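DNA endonuclease I-CvuI (Chlorella vulgaris, PDB 5A77) is a LAGLIDADG homing endonuclease, probably involved in intron homing, which works as a two-subunit assembly and cleaves DNA in the presence of magnesium. Local coordinates at residues 17-22 and 45-50; 62-67 and 77-82; 123-128 and 145-150. All coordinates share one frame; numbering follows the deposited sequence.

Contact 1: 17-22 and 45-50; sequences GFVDAD and LTVFQS. With MG (magnesium ion), chain G; MG (magnesium ion), chain H; nucleotides of chain D; nucleotides of chain F.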
loop_
_atom_site.group_PDB
_atom_site.type_symbol
_atom_site.label_atom_id
_atom_site.label_comp_id
_atom_site.label_asym_id
_atom_site.label_seq_id
_atom_site.Cartn_x
_atom_site.Cartn_y
_atom_site.Cartn_z
ATOM N N GLY B 17 5.756 2.005 -5.404
ATOM C CA GLY B 17 5.666 1.751 -3.982
ATOM C C GLY B 17 4.223 1.553 -3.569
ATOM O O GLY B 17 3.909 0.675 -2.769
ATOM N N PHE B 18 3.338 2.351 -4.153
ATOM C CA PHE B 18 1.932 2.341 -3.776
ATOM C C PHE B 18 1.209 1.108 -4.314
ATOM O O PHE B 18 0.444 0.457 -3.593
ATOM C CB PHE B 18 1.264 3.620 -4.273
ATOM C CG PHE B 18 0.084 4.036 -3.471
ATOM C CD1 PHE B 18 0.254 4.649 -2.229
ATOM C CD2 PHE B 18 -1.202 3.849 -3.957
ATOM C CE1 PHE B 18 -0.846 5.065 -1.482
ATOM C CE2 PHE B 18 -2.315 4.262 -3.218
ATOM C CZ PHE B 18 -2.134 4.864 -1.974
ATOM N N VAL B 19 1.455 0.790 -5.580
ATOM C CA VAL B 19 0.848 -0.382 -6.203
ATOM C C VAL B 19 1.280 -1.691 -5.499
ATOM O O VAL B 19 0.447 -2.571 -5.255
ATOM C CB VAL B 19 1.195 -0.445 -7.711
ATOM C CG1 VAL B 19 0.706 -1.746 -8.326
ATOM C CG2 VAL B 19 0.586 0.751 -8.435
ATOM N N ASP B 20 2.560 -1.817 -5.147
ATOM C CA ASP B 20 3.022 -3.019 -4.440
ATOM C C ASP B 20 2.245 -3.267 -3.150
ATOM O O ASP B 20 2.150 -4.405 -2.690
ATOM C CB ASP B 20 4.515 -2.933 -4.110
ATOM C CG ASP B 20 5.382 -3.472 -5.212
ATOM O OD1 ASP B 20 4.904 -4.339 -5.966
ATOM O OD2 ASP B 20 6.541 -3.035 -5.333
ATOM N N ALA B 21 1.695 -2.200 -2.568
ATOM C CA ALA B 21 0.996 -2.318 -1.296
ATOM C C ALA B 21 -0.509 -2.390 -1.487
ATOM O O ALA B 21 -1.159 -3.264 -0.931
ATOM C CB ALA B 21 1.358 -1.168 -0.384
ATOM N N ASP B 22 -1.068 -1.470 -2.268
ATOM C CA ASP B 22 -2.513 -1.486 -2.516
ATOM C C ASP B 22 -2.896 -1.446 -3.972
ATOM O O ASP B 22 -3.838 -0.749 -4.336
ATOM C CB ASP B 22 -3.195 -0.327 -1.805
ATOM C CG ASP B 22 -3.435 -0.619 -0.347
ATOM O OD1 ASP B 22 -3.469 -1.827 -0.005
ATOM O OD2 ASP B 22 -3.572 0.345 0.444
ATOM N N LEU B 45 -4.492 -2.898 -14.369
ATOM C CA LEU B 45 -3.882 -2.414 -13.140
ATOM C C LEU B 45 -4.922 -1.599 -12.388
ATOM O O LEU B 45 -5.499 -0.665 -12.945
ATOM C CB LEU B 45 -2.640 -1.563 -13.427
ATOM C CG LEU B 45 -1.893 -0.957 -12.230
ATOM C CD1 LEU B 45 -0.428 -0.813 -12.555
ATOM C CD2 LEU B 45 -2.454 0.400 -11.847
ATOM N N THR B 46 -5.155 -1.928 -11.121
ATOM C CA THR B 46 -6.142 -1.184 -10.341
ATOM C C THR B 46 -5.550 -0.777 -8.992
ATOM O O THR B 46 -4.836 -1.549 -8.363
ATOM C CB THR B 46 -7.426 -2.016 -10.127
ATOM O OG1 THR B 46 -8.207 -2.005 -11.330
ATOM C CG2 THR B 46 -8.277 -1.412 -9.028
ATOM N N VAL B 47 -5.827 0.448 -8.563
ATOM C CA VAL B 47 -5.373 0.946 -7.272
ATOM C C VAL B 47 -6.592 1.341 -6.428
ATOM O O VAL B 47 -7.508 2.010 -6.916
ATOM C CB VAL B 47 -4.414 2.147 -7.437
ATOM C CG1 VAL B 47 -4.200 2.854 -6.122
ATOM C CG2 VAL B 47 -3.094 1.697 -8.019
ATOM N N PHE B 48 -6.609 0.903 -5.170
ATOM C CA PHE B 48 -7.745 1.147 -4.286
ATOM C C PHE B 48 -7.444 2.192 -3.228
ATOM O O PHE B 48 -6.357 2.213 -2.662
ATOM C CB PHE B 48 -8.182 -0.138 -3.588
ATOM C CG PHE B 48 -8.443 -1.274 -4.521
ATOM C CD1 PHE B 48 -9.679 -1.417 -5.135
ATOM C CD2 PHE B 48 -7.456 -2.212 -4.778
ATOM C CE1 PHE B 48 -9.917 -2.481 -5.993
ATOM C CE2 PHE B 48 -7.692 -3.258 -5.629
ATOM C CZ PHE B 48 -8.921 -3.395 -6.235
ATOM N N GLN B 49 -8.414 3.058 -2.964
ATOM C CA GLN B 49 -8.322 3.968 -1.834
ATOM C C GLN B 49 -9.711 4.340 -1.352
ATOM O O GLN B 49 -10.673 4.319 -2.125
ATOM C CB GLN B 49 -7.528 5.230 -2.187
ATOM C CG GLN B 49 -6.840 5.870 -0.951
ATOM C CD GLN B 49 -5.869 4.907 -0.256
ATOM O OE1 GLN B 49 -5.216 4.089 -0.912
ATOM N NE2 GLN B 49 -5.788 4.986 1.067
ATOM N N SER B 50 -9.813 4.656 -0.066
ATOM C CA SER B 50 -11.063 5.125 0.511
ATOM C C SER B 50 -11.448 6.429 -0.172
ATOM O O SER B 50 -10.576 7.219 -0.538
ATOM C CB SER B 50 -10.927 5.303 2.032
ATOM O OG SER B 50 -11.988 6.082 2.564
HETATM MG MG MG G . -1.369 -4.545 0.944
HETATM MG MG MG H . -4.219 1.385 2.572
ATOM P P DC D 14 -7.517 2.111 2.128
ATOM O OP1 DC D 14 -6.041 2.245 2.224
ATOM O OP2 DC D 14 -8.377 3.311 1.998
ATOM O "O5'" DC D 14 -7.905 1.109 0.923
ATOM C "C5'" DC D 14 -6.916 0.254 0.349
ATOM C "C4'" DC D 14 -7.152 -1.215 0.707
ATOM O "O4'" DC D 14 -8.519 -1.428 1.163
ATOM C "C3'" DC D 14 -6.937 -2.203 -0.450
ATOM O "O3'" DC D 14 -5.919 -3.164 -0.104
ATOM C "C2'" DC D 14 -8.320 -2.861 -0.631
ATOM C "C1'" DC D 14 -8.904 -2.715 0.760
ATOM N N1 DC D 14 -10.420 -2.858 0.862
ATOM C C2 DC D 14 -11.013 -4.131 0.774
ATOM O O2 DC D 14 -10.293 -5.120 0.587
ATOM N N3 DC D 14 -12.363 -4.245 0.897
ATOM C C4 DC D 14 -13.109 -3.157 1.108
ATOM N N4 DC D 14 -14.432 -3.318 1.227
ATOM C C5 DC D 14 -12.530 -1.854 1.209
ATOM C C6 DC D 14 -11.195 -1.754 1.087
ATOM O OP3 DG F 1 -2.869 -7.283 -2.059
ATOM P P DG F 1 -2.825 -5.802 -2.186
ATOM O OP1 DG F 1 -2.945 -5.248 -0.814
ATOM O OP2 DG F 1 -1.641 -5.454 -3.005
ATOM O "O5'" DG F 1 -4.087 -5.315 -3.039
ATOM C "C5'" DG F 1 -5.365 -5.103 -2.407
ATOM C "C4'" DG F 1 -6.232 -6.328 -2.605
ATOM O "O4'" DG F 1 -7.608 -6.070 -2.224
ATOM C "C3'" DG F 1 -6.281 -6.838 -4.032
ATOM O "O3'" DG F 1 -6.110 -8.204 -3.977
ATOM C "C2'" DG F 1 -7.697 -6.468 -4.497
ATOM C "C1'" DG F 1 -8.459 -6.628 -3.203
ATOM N N9 DG F 1 -9.733 -5.927 -3.125
ATOM C C8 DG F 1 -9.963 -4.584 -3.325
ATOM N N7 DG F 1 -11.204 -4.237 -3.108
ATOM C C5 DG F 1 -11.824 -5.418 -2.716
ATOM C C6 DG F 1 -13.163 -5.668 -2.350
ATOM O O6 DG F 1 -14.101 -4.877 -2.302
ATOM N N1 DG F 1 -13.370 -7.002 -2.026
ATOM C C2 DG F 1 -12.409 -7.969 -2.048
ATOM N N2 DG F 1 -12.799 -9.202 -1.692
ATOM N N3 DG F 1 -11.148 -7.751 -2.389
ATOM C C4 DG F 1 -10.930 -6.459 -2.712
#
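Asp-22 closes on Val-47 and Phe-48 where helix segment 17-22 runs across strand segment 45-50 at 79°, and a weak hydrogen bond joins Phe-48 N to Asp-22 O (3.3 Å). Phe-18 has CG anti to the backbone N (chi1 -153°), which turns its ring edge to the strand: CE2 meets Val-47 CG1 in the ring plane at 3.7 Å, and CZ reaches Gln-49 OE1 at 3.4 Å. The other methyl of Val-47, CG2, meets Val-19 CG2 at 3.8 Å. The C-terminal end of the LAGLIDADG helix supplies ligands to the magnesium sites. Asp-22 OD2 binds one magnesium ion at 2.5 Å, together with OP1 of DC14 of chain D, while OD1 accepts a bond of 2.8 Å from the O3' of that nucleotide. Ala-21 O and OP1 of DG1 of chain F hold the second magnesium; Ala-21 O of the second subunit joins the ion on Asp-22, and its Asp-22 OD2 the ion on Ala-21. Thr-46 CG2 lies against one face of the Phe-48 ring, and DG1 C8 sits over the centre of the other, 3.3 Å from CZ. An alanine at Phe-48 would probably leave a gap against the C8 edge and sugar of DG1, so that the nucleotide could shift. Val-47 packs on Leu-57 and Ile-60 of helix 55-64 and Leu-45 on Leu-87 of helix 84-94, while strand 76-82 pairs alongside 45-50.

Contact 2: 62-67 and 77-82; sequences KILGCG and SEFCVV. With nucleotides of chain C.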
loop_
_atom_site.group_PDB
_atom_site.type_symbol
_atom_site.label_atom_id
_atom_site.label_comp_id
_atom_site.label_asym_id
_atom_site.label_seq_id
_atom_site.Cartn_x
_atom_site.Cartn_y
_atom_site.Cartn_z
ATOM N N LYS B 62 -3.190 11.548 -13.239
ATOM C CA LYS B 62 -2.474 12.657 -13.867
ATOM C C LYS B 62 -1.030 12.280 -14.142
ATOM O O LYS B 62 -0.508 12.555 -15.224
ATOM C CB LYS B 62 -2.522 13.910 -12.985
ATOM C CG LYS B 62 -1.800 15.106 -13.580
ATOM C CD LYS B 62 -2.266 16.391 -12.932
ATOM C CE LYS B 62 -1.771 17.626 -13.678
ATOM N NZ LYS B 62 -2.460 18.868 -13.210
ATOM N N ILE B 63 -0.393 11.657 -13.153
ATOM C CA ILE B 63 0.978 11.173 -13.281
ATOM C C ILE B 63 1.118 10.198 -14.451
ATOM O O ILE B 63 2.097 10.242 -15.199
ATOM C CB ILE B 63 1.447 10.482 -11.987
ATOM C CG1 ILE B 63 1.748 11.521 -10.909
ATOM C CG2 ILE B 63 2.682 9.620 -12.238
ATOM C CD1 ILE B 63 2.356 10.933 -9.668
ATOM N N LEU B 64 0.127 9.327 -14.611
ATOM C CA LEU B 64 0.188 8.273 -15.615
ATOM C C LEU B 64 -0.309 8.745 -16.978
ATOM O O LEU B 64 0.242 8.350 -18.008
ATOM C CB LEU B 64 -0.618 7.062 -15.156
ATOM C CG LEU B 64 0.028 6.291 -14.012
ATOM C CD1 LEU B 64 -0.763 5.031 -13.709
ATOM C CD2 LEU B 64 1.473 5.959 -14.358
ATOM N N GLY B 65 -1.351 9.580 -16.974
ATOM C CA GLY B 65 -1.909 10.126 -18.202
ATOM C C GLY B 65 -2.988 9.245 -18.803
ATOM O O GLY B 65 -3.404 9.434 -19.942
ATOM N N CYS B 66 -3.454 8.285 -18.019
ATOM C CA CYS B 66 -4.380 7.280 -18.506
ATOM C C CYS B 66 -5.245 6.809 -17.343
ATOM O O CYS B 66 -4.923 7.075 -16.188
ATOM C CB CYS B 66 -3.614 6.098 -19.124
ATOM S SG CYS B 66 -4.395 5.448 -20.608
ATOM N N GLY B 67 -6.337 6.116 -17.643
ATOM C CA GLY B 67 -7.114 5.455 -16.611
ATOM C C GLY B 67 -8.380 6.177 -16.202
ATOM O O GLY B 67 -8.499 7.385 -16.380
ATOM N N SER B 77 -12.851 4.288 -3.558
ATOM C CA SER B 77 -12.646 4.666 -4.944
ATOM C C SER B 77 -11.565 3.773 -5.552
ATOM O O SER B 77 -10.623 3.343 -4.869
ATOM C CB SER B 77 -12.276 6.146 -5.054
ATOM O OG SER B 77 -13.375 6.962 -4.669
ATOM N N GLU B 78 -11.736 3.466 -6.829
ATOM C CA GLU B 78 -10.760 2.710 -7.595
ATOM C C GLU B 78 -10.226 3.581 -8.710
ATOM O O GLU B 78 -10.981 4.314 -9.332
ATOM C CB GLU B 78 -11.379 1.443 -8.174
ATOM C CG GLU B 78 -11.979 0.497 -7.149
ATOM C CD GLU B 78 -12.332 -0.860 -7.741
ATOM O OE1 GLU B 78 -11.863 -1.163 -8.863
ATOM O OE2 GLU B 78 -13.076 -1.627 -7.088
ATOM N N PHE B 79 -8.921 3.536 -8.934
ATOM C CA PHE B 79 -8.356 4.031 -10.181
ATOM C C PHE B 79 -8.004 2.825 -11.051
ATOM O O PHE B 79 -7.307 1.925 -10.601
ATOM C CB PHE B 79 -7.114 4.890 -9.942
ATOM C CG PHE B 79 -6.217 4.992 -11.150
ATOM C CD1 PHE B 79 -6.408 5.996 -12.083
ATOM C CD2 PHE B 79 -5.199 4.061 -11.369
ATOM C CE1 PHE B 79 -5.595 6.085 -13.202
ATOM C CE2 PHE B 79 -4.384 4.145 -12.481
ATOM C CZ PHE B 79 -4.579 5.167 -13.397
ATOM N N CYS B 80 -8.449 2.794 -12.298
ATOM C CA CYS B 80 -8.193 1.582 -13.074
ATOM C C CYS B 80 -7.733 1.797 -14.514
ATOM O O CYS B 80 -8.308 2.599 -15.253
ATOM C CB CYS B 80 -9.437 0.701 -13.088
ATOM S SG CYS B 80 -9.147 -0.808 -13.993
ATOM N N VAL B 81 -6.687 1.070 -14.896
ATOM C CA VAL B 81 -6.238 1.048 -16.279
ATOM C C VAL B 81 -6.554 -0.308 -16.885
ATOM O O VAL B 81 -5.947 -1.316 -16.505
ATOM C CB VAL B 81 -4.726 1.329 -16.404
ATOM C CG1 VAL B 81 -4.335 1.516 -17.864
ATOM C CG2 VAL B 81 -4.354 2.555 -15.620
ATOM N N VAL B 82 -7.510 -0.336 -17.808
ATOM C CA VAL B 82 -7.873 -1.567 -18.510
ATOM C C VAL B 82 -7.316 -1.570 -19.926
ATOM O O VAL B 82 -7.244 -0.522 -20.574
ATOM C CB VAL B 82 -9.406 -1.754 -18.598
ATOM C CG1 VAL B 82 -9.770 -3.176 -19.041
ATOM C CG2 VAL B 82 -10.061 -1.418 -17.280
ATOM P P DA C 4 -9.921 -3.386 -23.350
ATOM O OP1 DA C 4 -8.707 -3.370 -24.191
ATOM O OP2 DA C 4 -10.093 -4.356 -22.241
ATOM O "O5'" DA C 4 -10.078 -1.895 -22.772
ATOM C "C5'" DA C 4 -10.213 -0.790 -23.689
ATOM C "C4'" DA C 4 -11.335 0.136 -23.267
ATOM O "O4'" DA C 4 -12.597 -0.555 -23.392
ATOM C "C3'" DA C 4 -11.264 0.626 -21.816
ATOM O "O3'" DA C 4 -11.370 2.037 -21.779
ATOM C "C2'" DA C 4 -12.463 -0.045 -21.139
ATOM C "C1'" DA C 4 -13.421 -0.222 -22.297
ATOM N N9 DA C 4 -14.359 -1.323 -22.109
ATOM C C8 DA C 4 -14.048 -2.647 -22.052
ATOM N N7 DA C 4 -15.084 -3.430 -21.897
ATOM C C5 DA C 4 -16.158 -2.566 -21.873
ATOM C C6 DA C 4 -17.544 -2.786 -21.751
ATOM N N6 DA C 4 -18.087 -3.999 -21.604
ATOM N N1 DA C 4 -18.353 -1.706 -21.765
ATOM C C2 DA C 4 -17.805 -0.486 -21.908
ATOM N N3 DA C 4 -16.514 -0.154 -22.043
ATOM C C4 DA C 4 -15.733 -1.257 -22.011
#
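Phe-79 turns the edge of its ring to the carbonyl of Cys-66, whose O lies in the ring plane 3.2 Å from CE1 and only slightly farther from CZ. The polarised C-H groups of that edge thus face a carbonyl oxygen. Two other neighbours come in at a slant: Leu-64 CD1, 3.8 Å from Phe-79 CZ, and Gly-67 CA, at the same distance from CE1. The ring gets there because its CG is anti to the backbone N (chi1 158°), which sends it from strand segment 77-82 up to the turn that follows helix 55-64; Leu-57, Ile-60 and Gln-61 of that helix touch it as well. Here the chain leaves the helix and starts the hairpin of strands 68-71 and 76-82, part of the LAGLIDADG fold, in which helices pack on one side of a sheet whose other side meets DNA. Glu-78, next to Phe-79 in the strand, accordingly serves the DNA side: it packs on a guanine base and is salt-bridged to Arg-70 and Arg-72. Gly-65, the first residue past the helix, has a positive phi of 89°. Gly-67 packs against the strand, its CA 3.4 Å from Cys-80 O and near Val-81 CG2. A CB on Gly-67 would fall 2.4 Å from Phe-79 CE1, and its phi of 102° would also jam that atom against the carbonyl O of Cys-66; both steric reasons call for a glycine. Gly-67 O accepts a hydrogen bond from Gln-61 NE2, tying the loop back to its helix. At the end of the strand, Val-82 CG1 comes 3.4 Å from OP2 of DA4 of chain C, a packing contact with the DNA backbone.

Contact 3: 123-128 and 145-150; sequences VLMEAA and ILAENV. With nucleotides of chain F.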
loop_
_atom_site.group_PDB
_atom_site.type_symbol
_atom_site.label_atom_id
_atom_site.label_comp_id
_atom_site.label_asym_id
_atom_site.label_seq_id
_atom_site.Cartn_x
_atom_site.Cartn_y
_atom_site.Cartn_z
ATOM N N VAL B 123 -4.633 -19.063 -29.897
ATOM C CA VAL B 123 -3.976 -17.884 -29.343
ATOM C C VAL B 123 -4.746 -17.396 -28.123
ATOM O O VAL B 123 -4.155 -16.963 -27.135
ATOM C CB VAL B 123 -3.861 -16.739 -30.362
ATOM C CG1 VAL B 123 -3.548 -15.398 -29.640
ATOM C CG2 VAL B 123 -2.825 -17.073 -31.433
ATOM N N LEU B 124 -6.068 -17.477 -28.188
ATOM C CA LEU B 124 -6.873 -17.188 -27.011
ATOM C C LEU B 124 -6.531 -18.192 -25.901
ATOM O O LEU B 124 -6.572 -17.865 -24.708
ATOM C CB LEU B 124 -8.363 -17.230 -27.344
ATOM C CG LEU B 124 -9.304 -16.958 -26.169
ATOM C CD1 LEU B 124 -8.999 -15.628 -25.507
ATOM C CD2 LEU B 124 -10.752 -17.020 -26.592
ATOM N N MET B 125 -6.169 -19.407 -26.300
ATOM C CA MET B 125 -5.879 -20.455 -25.336
ATOM C C MET B 125 -4.559 -20.251 -24.597
ATOM O O MET B 125 -4.499 -20.467 -23.387
ATOM C CB MET B 125 -5.865 -21.820 -26.008
ATOM C CG MET B 125 -5.918 -22.935 -24.998
ATOM S SD MET B 125 -7.509 -22.953 -24.159
ATOM C CE MET B 125 -6.959 -23.154 -22.464
ATOM N N GLU B 126 -3.503 -19.849 -25.303
ATOM C CA GLU B 126 -2.251 -19.530 -24.623
ATOM C C GLU B 126 -2.467 -18.334 -23.677
ATOM O O GLU B 126 -1.833 -18.227 -22.636
ATOM C CB GLU B 126 -1.112 -19.245 -25.619
ATOM C CG GLU B 126 -1.277 -19.892 -26.985
ATOM C CD GLU B 126 -0.193 -19.512 -28.009
ATOM O OE1 GLU B 126 0.249 -18.343 -28.038
ATOM O OE2 GLU B 126 0.166 -20.376 -28.843
ATOM N N ALA B 127 -3.402 -17.459 -24.038
ATOM C CA ALA B 127 -3.691 -16.272 -23.252
ATOM C C ALA B 127 -4.464 -16.616 -21.966
ATOM O O ALA B 127 -4.150 -16.089 -20.880
ATOM C CB ALA B 127 -4.456 -15.275 -24.083
ATOM N N ALA B 128 -5.465 -17.488 -22.080
ATOM C CA ALA B 128 -6.240 -17.909 -20.913
ATOM C C ALA B 128 -5.367 -18.655 -19.896
ATOM O O ALA B 128 -5.492 -18.454 -18.684
ATOM C CB ALA B 128 -7.411 -18.777 -21.336
ATOM N N ILE B 145 -13.839 -18.990 -12.947
ATOM C CA ILE B 145 -13.650 -19.123 -14.397
ATOM C C ILE B 145 -12.178 -19.336 -14.845
ATOM O O ILE B 145 -11.352 -18.425 -14.852
ATOM C CB ILE B 145 -14.267 -17.884 -15.101
ATOM C CG1 ILE B 145 -14.393 -18.081 -16.597
ATOM C CG2 ILE B 145 -13.534 -16.583 -14.762
ATOM C CD1 ILE B 145 -15.447 -17.163 -17.149
ATOM N N LEU B 146 -11.842 -20.567 -15.209
ATOM C CA LEU B 146 -10.451 -20.896 -15.513
ATOM C C LEU B 146 -10.251 -21.279 -16.978
ATOM O O LEU B 146 -11.220 -21.383 -17.744
ATOM C CB LEU B 146 -9.972 -22.031 -14.614
ATOM C CG LEU B 146 -9.781 -21.669 -13.143
ATOM C CD1 LEU B 146 -10.427 -22.742 -12.272
ATOM C CD2 LEU B 146 -8.299 -21.489 -12.818
ATOM N N ALA B 147 -8.992 -21.476 -17.364
ATOM C CA ALA B 147 -8.664 -21.859 -18.733
ATOM C C ALA B 147 -9.418 -23.110 -19.164
ATOM O O ALA B 147 -9.922 -23.162 -20.287
ATOM C CB ALA B 147 -7.173 -22.071 -18.892
ATOM N N GLU B 148 -9.508 -24.101 -18.274
ATOM C CA GLU B 148 -10.187 -25.365 -18.589
ATOM C C GLU B 148 -11.622 -25.136 -19.075
ATOM O O GLU B 148 -12.144 -25.922 -19.869
ATOM C CB GLU B 148 -10.205 -26.298 -17.373
ATOM C CG GLU B 148 -9.389 -27.588 -17.509
ATOM C CD GLU B 148 -9.471 -28.254 -18.892
ATOM O OE1 GLU B 148 -10.558 -28.737 -19.287
ATOM O OE2 GLU B 148 -8.425 -28.326 -19.576
ATOM N N ASN B 149 -12.256 -24.066 -18.596
ATOM C CA ASN B 149 -13.593 -23.719 -19.069
ATOM C C ASN B 149 -13.541 -23.239 -20.519
ATOM O O ASN B 149 -14.282 -23.733 -21.377
ATOM C CB ASN B 149 -14.235 -22.656 -18.173
ATOM C CG ASN B 149 -14.390 -23.123 -16.735
ATOM O OD1 ASN B 149 -14.340 -22.326 -15.800
ATOM N ND2 ASN B 149 -14.567 -24.422 -16.554
ATOM N N VAL B 150 -12.645 -22.294 -20.787
ATOM C CA VAL B 150 -12.446 -21.777 -22.132
ATOM C C VAL B 150 -12.103 -22.898 -23.119
ATOM O O VAL B 150 -12.750 -23.031 -24.173
ATOM C CB VAL B 150 -11.338 -20.709 -22.149
ATOM C CG1 VAL B 150 -10.952 -20.339 -23.559
ATOM C CG2 VAL B 150 -11.810 -19.491 -21.416
ATOM P P DG F 4 -14.192 -14.297 -11.873
ATOM O OP1 DG F 4 -14.283 -15.769 -11.957
ATOM O OP2 DG F 4 -13.420 -13.529 -12.877
ATOM O "O5'" DG F 4 -15.700 -13.814 -11.890
ATOM C "C5'" DG F 4 -16.596 -14.286 -10.898
ATOM C "C4'" DG F 4 -17.848 -13.456 -10.931
ATOM O "O4'" DG F 4 -17.493 -12.077 -10.600
ATOM C "C3'" DG F 4 -18.518 -13.420 -12.313
ATOM O "O3'" DG F 4 -19.940 -13.510 -12.199
ATOM C "C2'" DG F 4 -18.091 -12.076 -12.882
ATOM C "C1'" DG F 4 -17.933 -11.213 -11.635
ATOM N N9 DG F 4 -16.962 -10.147 -11.858
ATOM C C8 DG F 4 -15.676 -10.287 -12.324
ATOM N N7 DG F 4 -15.059 -9.154 -12.487
ATOM C C5 DG F 4 -16.002 -8.200 -12.122
ATOM C C6 DG F 4 -15.911 -6.798 -12.110
ATOM O O6 DG F 4 -14.942 -6.094 -12.416
ATOM N N1 DG F 4 -17.097 -6.202 -11.686
ATOM C C2 DG F 4 -18.231 -6.889 -11.325
ATOM N N2 DG F 4 -19.282 -6.150 -10.948
ATOM N N3 DG F 4 -18.325 -8.210 -11.331
ATOM C C4 DG F 4 -17.181 -8.794 -11.747
#
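Ala-147 and Met-125 make the tightest of the apolar contacts between segments 123-128 and 145-150: Met-125 CE lies 3.7 Å from Ala-147 CB, and equally near its carbonyl O. The methionine reaches this far because its chain, bent at chi2 (67°) and again at chi3, folds CE over the start of the second helix; its SD passes Val-150 CG1 more loosely, at 4.4 Å. Beside it the small residues let the backbones close in. Ala-128 CB stands 4.1 Å from Ala-147 CB and also faces Val-150 CB, with the two alanine CA atoms 5.1 Å apart. Among polar interactions, Leu-146 sits at the N-cap, and its backbone N donates to Asn-149 OD1 at 3.1 Å from well above the carbonyl plane. This is one half of a capping box, the leucine side chain being unable to supply the other. Next to it, Ile-145 N makes a weak bond of 3.4 Å to OP1 of DG4 of chain F, touching the DNA backbone. Ala-147 N bonds to Asp-132 of helix 121-135, so helices 121-135 and 147-156 are linked by polar as well as apolar contacts, and both rest on Ile-29 of strand 23-31, through Ala-128 and Val-150.

How the contacts relate
Contacts 1 and 2 are neighbours, their centres 11 Å apart, since strands 39-50 and 76-82 pair in the sheet. Probable backbone hydrogen bonds run from Ser-77 N to Gln-49 O (2.6 Å) and from Val-81 N to Leu-45 O (2.9 Å), and the Phe-48 ring packs on Glu-78. Contact 1 supplies one protein ligand to each magnesium ion; the side chain of Phe-79 in contact 2 is about 13 Å from a bound magnesium ion. Contact 3 stands apart, its centre 27 Å from both others across the chain's centre. All three meet DNA: contact 1 at the cleaved ends, contact 2 at bases through Glu-78 and a phosphate through Val-82, contact 3 at a phosphate.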